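Local coordinates for glycogen synthase (PDB 6GNF), which belongs to the two-domain GT-B glycosyltransferases of the starch and bacterial glycogen synthase family and is seen here holding ADP and a glycan between its domains, at residues N303-E308 against N521-K526; G447-V452 against L516-N521. One frame throughout, in Å; residues are numbered along the deposited sequence.

Contact 1: N303-E308 against N521-K526. With AC1 (4,6-dideoxy-4-{[(1S,4R,5S,6S)-4,5,6-trihydroxy-3-(hydroxymethyl)cyclohex-2-en-1-yl]amino}-alpha-D-glucopyranose), chain D.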
loop_
_atom_site.group_PDB
_atom_site.type_symbol
_atom_site.label_atom_id
_atom_site.label_comp_id
_atom_site.label_asym_id
_atom_site.label_seq_id
_atom_site.Cartn_x
_atom_site.Cartn_y
_atom_site.Cartn_z
ATOM N N ASN A 303 -3.790 7.673 -6.394
ATOM C CA ASN A 303 -4.099 7.926 -4.988
ATOM C C ASN A 303 -3.849 9.381 -4.643
ATOM O O ASN A 303 -2.894 9.976 -5.134
ATOM C CB ASN A 303 -3.220 7.093 -4.044
ATOM C CG ASN A 303 -3.588 5.627 -4.012
ATOM O OD1 ASN A 303 -4.718 5.236 -4.335
ATOM N ND2 ASN A 303 -2.634 4.801 -3.595
ATOM N N GLY A 304 -4.702 9.932 -3.788
ATOM C CA GLY A 304 -4.399 11.160 -3.083
ATOM C C GLY A 304 -3.915 10.805 -1.696
ATOM O O GLY A 304 -3.517 9.659 -1.421
ATOM N N THR A 305 -3.934 11.791 -0.814
ATOM C CA THR A 305 -3.510 11.599 0.557
ATOM C C THR A 305 -4.174 12.626 1.479
ATOM O O THR A 305 -4.608 13.686 1.040
ATOM C CB THR A 305 -1.984 11.709 0.650
ATOM O OG1 THR A 305 -1.562 11.382 1.976
ATOM C CG2 THR A 305 -1.509 13.116 0.303
ATOM N N LYS A 306 -4.290 12.274 2.753
ATOM C CA LYS A 306 -4.792 13.195 3.761
ATOM C C LYS A 306 -3.739 14.219 4.092
ATOM O O LYS A 306 -2.555 13.914 4.114
ATOM C CB LYS A 306 -5.168 12.471 5.052
ATOM C CG LYS A 306 -6.555 11.890 5.047
ATOM C CD LYS A 306 -6.808 11.067 6.300
ATOM C CE LYS A 306 -6.904 11.943 7.522
ATOM N NZ LYS A 306 -7.562 11.242 8.642
ATOM N N ILE A 307 -4.208 15.405 4.464
ATOM C CA ILE A 307 -3.336 16.527 4.729
ATOM C C ILE A 307 -3.070 16.663 6.231
ATOM O O ILE A 307 -1.986 17.093 6.611
ATOM C CB ILE A 307 -3.946 17.813 4.111
ATOM C CG1 ILE A 307 -4.036 17.672 2.577
ATOM C CG2 ILE A 307 -3.185 19.045 4.562
ATOM C CD1 ILE A 307 -4.939 18.699 1.924
ATOM N N GLU A 308 -4.019 16.261 7.069
ATOM C CA GLU A 308 -3.956 16.459 8.524
ATOM C C GLU A 308 -2.607 16.175 9.204
ATOM O O GLU A 308 -2.058 17.060 9.859
ATOM C CB GLU A 308 -5.046 15.653 9.220
ATOM C CG GLU A 308 -6.446 16.242 9.072
ATOM C CD GLU A 308 -7.541 15.212 9.269
ATOM O OE1 GLU A 308 -8.387 15.071 8.357
ATOM O OE2 GLU A 308 -7.548 14.548 10.328
ATOM N N ASN A 521 1.108 21.939 -5.447
ATOM C CA ASN A 521 0.526 20.747 -6.063
ATOM C C ASN A 521 -0.515 20.093 -5.167
ATOM O O ASN A 521 -0.196 19.635 -4.072
ATOM C CB ASN A 521 1.635 19.741 -6.379
ATOM C CG ASN A 521 1.149 18.570 -7.205
ATOM O OD1 ASN A 521 0.139 18.664 -7.892
ATOM N ND2 ASN A 521 1.885 17.458 -7.151
ATOM N N ASP A 522 -1.757 20.040 -5.638
ATOM C CA ASP A 522 -2.852 19.468 -4.858
ATOM C C ASP A 522 -2.857 17.942 -4.993
ATOM O O ASP A 522 -3.093 17.402 -6.068
ATOM C CB ASP A 522 -4.186 20.061 -5.314
ATOM C CG ASP A 522 -5.380 19.467 -4.586
ATOM O OD1 ASP A 522 -5.255 19.042 -3.410
ATOM O OD2 ASP A 522 -6.462 19.428 -5.210
ATOM N N VAL A 523 -2.561 17.262 -3.892
ATOM C CA VAL A 523 -2.500 15.804 -3.856
ATOM C C VAL A 523 -3.525 15.227 -2.864
ATOM O O VAL A 523 -3.334 14.137 -2.330
ATOM C CB VAL A 523 -1.072 15.310 -3.514
ATOM C CG1 VAL A 523 -0.119 15.616 -4.652
ATOM C CG2 VAL A 523 -0.551 15.929 -2.224
ATOM N N SER A 524 -4.581 15.990 -2.581
ATOM C CA SER A 524 -5.632 15.534 -1.674
ATOM C C SER A 524 -6.517 14.503 -2.360
ATOM O O SER A 524 -6.365 14.240 -3.565
ATOM C CB SER A 524 -6.487 16.701 -1.213
ATOM O OG SER A 524 -7.248 17.206 -2.293
ATOM N N TRP A 525 -7.440 13.921 -1.588
ATOM C CA TRP A 525 -8.369 12.922 -2.110
ATOM C C TRP A 525 -9.523 13.503 -2.935
ATOM O O TRP A 525 -10.272 12.763 -3.555
ATOM C CB TRP A 525 -8.915 12.067 -0.966
ATOM C CG TRP A 525 -7.996 10.972 -0.607
ATOM C CD1 TRP A 525 -7.228 10.877 0.512
ATOM C CD2 TRP A 525 -7.706 9.816 -1.394
ATOM N NE1 TRP A 525 -6.485 9.719 0.479
ATOM C CE2 TRP A 525 -6.761 9.049 -0.679
ATOM C CE3 TRP A 525 -8.161 9.347 -2.627
ATOM C CZ2 TRP A 525 -6.256 7.848 -1.160
ATOM C CZ3 TRP A 525 -7.665 8.144 -3.104
ATOM C CH2 TRP A 525 -6.718 7.409 -2.371
ATOM N N LYS A 526 -9.660 14.822 -2.942
ATOM C CA LYS A 526 -10.790 15.511 -3.571
ATOM C C LYS A 526 -11.060 15.070 -5.018
ATOM O O LYS A 526 -12.133 14.543 -5.315
ATOM C CB LYS A 526 -10.550 17.020 -3.490
ATOM C CG LYS A 526 -11.779 17.908 -3.592
ATOM C CD LYS A 526 -11.555 19.205 -2.803
ATOM C CE LYS A 526 -11.862 20.456 -3.610
ATOM N NZ LYS A 526 -13.282 20.518 -4.057
HETATM C C1 AC1 D . 0.356 -4.916 1.628
HETATM O O2 AC1 D . -1.349 -5.609 0.033
HETATM C C2 AC1 D . -0.635 -4.469 0.553
HETATM C C4A AC1 D . 0.634 1.724 -3.195
HETATM C C3 AC1 D . 0.057 -3.704 -0.576
HETATM O O3 AC1 D . -0.972 -3.178 -1.420
HETATM C C4 AC1 D . 0.965 -2.577 -0.034
HETATM N N4A AC1 D . 1.664 -1.786 -1.074
HETATM C C5 AC1 D . 1.951 -3.232 0.945
HETATM O O5 AC1 D . 1.226 -3.843 2.019
HETATM C C6 AC1 D . 2.932 -2.247 1.560
HETATM C C1B AC1 D . 1.020 -1.054 -2.168
HETATM C C2B AC1 D . 2.000 -0.377 -3.171
HETATM O O2B AC1 D . 3.366 -0.713 -2.954
HETATM C C3B AC1 D . 2.014 1.135 -3.184
HETATM O O3B AC1 D . 2.673 1.585 -4.368
HETATM O O4 AC1 D . 0.796 3.132 -2.996
HETATM C C5B AC1 D . -0.212 1.123 -2.102
HETATM C C7B AC1 D . -0.004 -0.091 -1.618
HETATM C C6B AC1 D . -1.367 1.918 -1.580
HETATM O O6B AC1 D . -2.223 2.184 -2.692
#
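Trp525 lays one face of its indole over the backbone of Asn303, Gly304 and Thr305. Gly304 CA stands 4.0 Å from the centroid of the six-membered ring and only 13° off its normal, a CH-pi contact over the face, while Thr305 N lies above the indole nearer its rim. Gly304, without a side chain, lets the two backbones close up, its CA 3.3 Å from Val523 O. The same Thr305 N donates to Val523 O over 2.9 Å, in the carbonyl plane but bent at the hydrogen, and Ser524 CA offers a nearly straight CA-H...O contact to Thr305 O. These are two interdomain loops of a GT-B fold: one leaves the N-terminal Rossmann-like domain, the other brings the chain back to it, where Val43 and Leu47 of helix 39-54 also pack on Trp525. Asn303 runs alongside the indole, its amide turned 52° from the ring plane. With CG anti to its own carbonyl carbon (chi1 -73°), OD1 rests 3.5 Å from Trp525 CH2 and ND2 reaches on to donate 2.8 Å to O6B of AC1. Thr305 and Val523 point the same way, their CG2 methyls 3.9 Å apart, and Ile307 CD1 touches Ser524 CB. An Asx turn shapes the second loop: Asp522 OD1 accepts from Ser524 N, above the carboxylate plane, and from Ser524 OG, on its syn side.

Contact 2: G447-V452 against L516-N521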
loop_
_atom_site.group_PDB
_atom_site.type_symbol
_atom_site.label_atom_id
_atom_site.label_comp_id
_atom_site.label_asym_id
_atom_site.label_seq_id
_atom_site.Cartn_x
_atom_site.Cartn_y
_atom_site.Cartn_z
ATOM N N GLY A 447 7.551 20.642 0.108
ATOM C CA GLY A 447 8.499 21.323 -0.772
ATOM C C GLY A 447 9.764 20.517 -1.003
ATOM O O GLY A 447 10.793 21.046 -1.408
ATOM N N THR A 448 9.673 19.218 -0.753
ATOM C CA THR A 448 10.793 18.307 -0.921
ATOM C C THR A 448 10.620 17.623 -2.273
ATOM O O THR A 448 9.569 17.054 -2.558
ATOM C CB THR A 448 10.836 17.282 0.235
ATOM O OG1 THR A 448 11.069 17.972 1.472
ATOM C CG2 THR A 448 11.937 16.252 0.033
ATOM N N ILE A 449 11.668 17.666 -3.087
ATOM C CA ILE A 449 11.572 17.313 -4.498
ATOM C C ILE A 449 11.799 15.820 -4.737
ATOM O O ILE A 449 12.866 15.300 -4.397
ATOM C CB ILE A 449 12.594 18.120 -5.318
ATOM C CG1 ILE A 449 12.210 19.603 -5.298
ATOM C CG2 ILE A 449 12.667 17.606 -6.748
ATOM C CD1 ILE A 449 13.312 20.542 -5.742
ATOM N N PRO A 450 10.817 15.131 -5.354
ATOM C CA PRO A 450 11.006 13.709 -5.641
ATOM C C PRO A 450 12.035 13.417 -6.737
ATOM O O PRO A 450 12.064 14.095 -7.766
ATOM C CB PRO A 450 9.612 13.242 -6.096
ATOM C CG PRO A 450 8.666 14.287 -5.618
ATOM C CD PRO A 450 9.440 15.566 -5.650
ATOM N N VAL A 451 12.866 12.407 -6.488
ATOM C CA VAL A 451 13.751 11.836 -7.490
ATOM C C VAL A 451 13.425 10.349 -7.499
ATOM O O VAL A 451 13.791 9.623 -6.578
ATOM C CB VAL A 451 15.239 12.083 -7.158
ATOM C CG1 VAL A 451 16.145 11.536 -8.247
ATOM C CG2 VAL A 451 15.499 13.559 -6.941
ATOM N N VAL A 452 12.734 9.909 -8.547
ATOM C CA VAL A 452 12.023 8.643 -8.527
ATOM C C VAL A 452 12.311 7.770 -9.744
ATOM O O VAL A 452 12.730 8.251 -10.790
ATOM C CB VAL A 452 10.500 8.885 -8.428
ATOM C CG1 VAL A 452 10.181 9.699 -7.183
ATOM C CG2 VAL A 452 9.964 9.598 -9.660
ATOM N N LEU A 516 8.305 25.468 -4.635
ATOM C CA LEU A 516 7.043 26.194 -4.544
ATOM C C LEU A 516 5.975 25.512 -5.381
ATOM O O LEU A 516 4.833 25.390 -4.935
ATOM C CB LEU A 516 7.219 27.660 -4.968
ATOM C CG LEU A 516 7.543 28.685 -3.868
ATOM C CD1 LEU A 516 8.424 28.118 -2.760
ATOM C CD2 LEU A 516 8.187 29.927 -4.469
ATOM N N ASP A 517 6.359 25.035 -6.566
ATOM C CA ASP A 517 5.436 24.312 -7.450
ATOM C C ASP A 517 4.978 23.006 -6.804
ATOM O O ASP A 517 3.805 22.638 -6.901
ATOM C CB ASP A 517 6.082 24.014 -8.812
ATOM C CG ASP A 517 6.260 25.260 -9.668
ATOM O OD1 ASP A 517 6.026 26.365 -9.140
ATOM O OD2 ASP A 517 6.649 25.143 -10.853
ATOM N N CYS A 518 5.905 22.327 -6.133
ATOM C CA CYS A 518 5.581 21.130 -5.381
ATOM C C CYS A 518 4.584 21.440 -4.273
ATOM O O CYS A 518 3.610 20.714 -4.113
ATOM C CB CYS A 518 6.839 20.499 -4.774
ATOM S SG CYS A 518 7.815 19.509 -5.933
ATOM N N MET A 519 4.834 22.493 -3.502
ATOM C CA MET A 519 3.942 22.836 -2.390
ATOM C C MET A 519 2.551 23.260 -2.872
ATOM O O MET A 519 1.571 23.047 -2.179
ATOM C CB MET A 519 4.555 23.915 -1.494
ATOM C CG MET A 519 5.753 23.427 -0.696
ATOM S SD MET A 519 6.316 24.602 0.548
ATOM C CE MET A 519 5.018 24.440 1.770
ATOM N N ALA A 520 2.470 23.833 -4.070
ATOM C CA ALA A 520 1.189 24.245 -4.653
ATOM C C ALA A 520 0.432 23.077 -5.288
ATOM O O ALA A 520 -0.732 23.223 -5.646
ATOM C CB ALA A 520 1.411 25.336 -5.683
ATOM N N ASN A 521 1.108 21.939 -5.447
ATOM C CA ASN A 521 0.526 20.747 -6.063
ATOM C C ASN A 521 -0.515 20.093 -5.167
ATOM O O ASN A 521 -0.196 19.635 -4.072
ATOM C CB ASN A 521 1.635 19.741 -6.379
ATOM C CG ASN A 521 1.149 18.570 -7.205
ATOM O OD1 ASN A 521 0.139 18.664 -7.892
ATOM N ND2 ASN A 521 1.885 17.458 -7.151
#
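Gly447 meets Met519 where the end of one helix passes close to the end of another, with the CA atoms of the two residues 5.1 Å apart. Gly447 follows helix 439-445 and closes it in a Schellman motif, its positive phi of 76° being a conformation that suits glycine. Met519 CG comes to 3.4 Å from Gly447 N and to nearly the same distance from Gly447 CA, so a methylene, more than the sulfur, does the touching. That methylene is placed by a chi1 of -69°, which sets CG beside the Met519 backbone N; the bend at chi3 then turns the methyl end of the thioether. Gly447 CA also stands 4.4 Å from Cys518 CB. The chain passes through Thr448, whose OG1 bonds instead to Thr421 O and Ala424 O, and enters strand 449-452 of the parallel sheet in the C-terminal Rossmann-like domain. Ile449 brings CG1 to 4.4 Å from Cys518 SG and also packs against Phe511 and Met514, earlier in helix 509-520. Pro450 presents its ring from the next position, with CD 4.3 Å from the same sulfur. Cys518 thus points from the helix toward the start of the strand, among Gly447, Ile449 and Pro450, with Met444 and Phe466 adding to its surroundings. Cys518 meets its neighbours through carbon and sulfur, and Met519 meets the Gly447 backbone through a methylene; none of these is a directional polar bond, which is consistent with shape and burial holding the end of helix 509-520 against the start of strand 449-452.

In the fold
Contacts 1 and 2 lie with their centres 13 Å apart, on the same side of the chain's centre, and share Asn521. Along the chain 303-308 comes first, then 447-452, then the continuous run 516-526, so contact 2 is nested inside the loop that contact 1 closes. Helix 439-445 lies beside both: Tyr442 and Met445 touch contact 1, Met444 touches contact 2. Where helix 509-520 ends, the chain passes from packing on the C-terminal parallel sheet to the interdomain crossing, and helix 526-540 follows. The two contacts therefore mark successive steps of the return to the N-terminal domain, and contact 1 reaches the glycan pocket through Asn303.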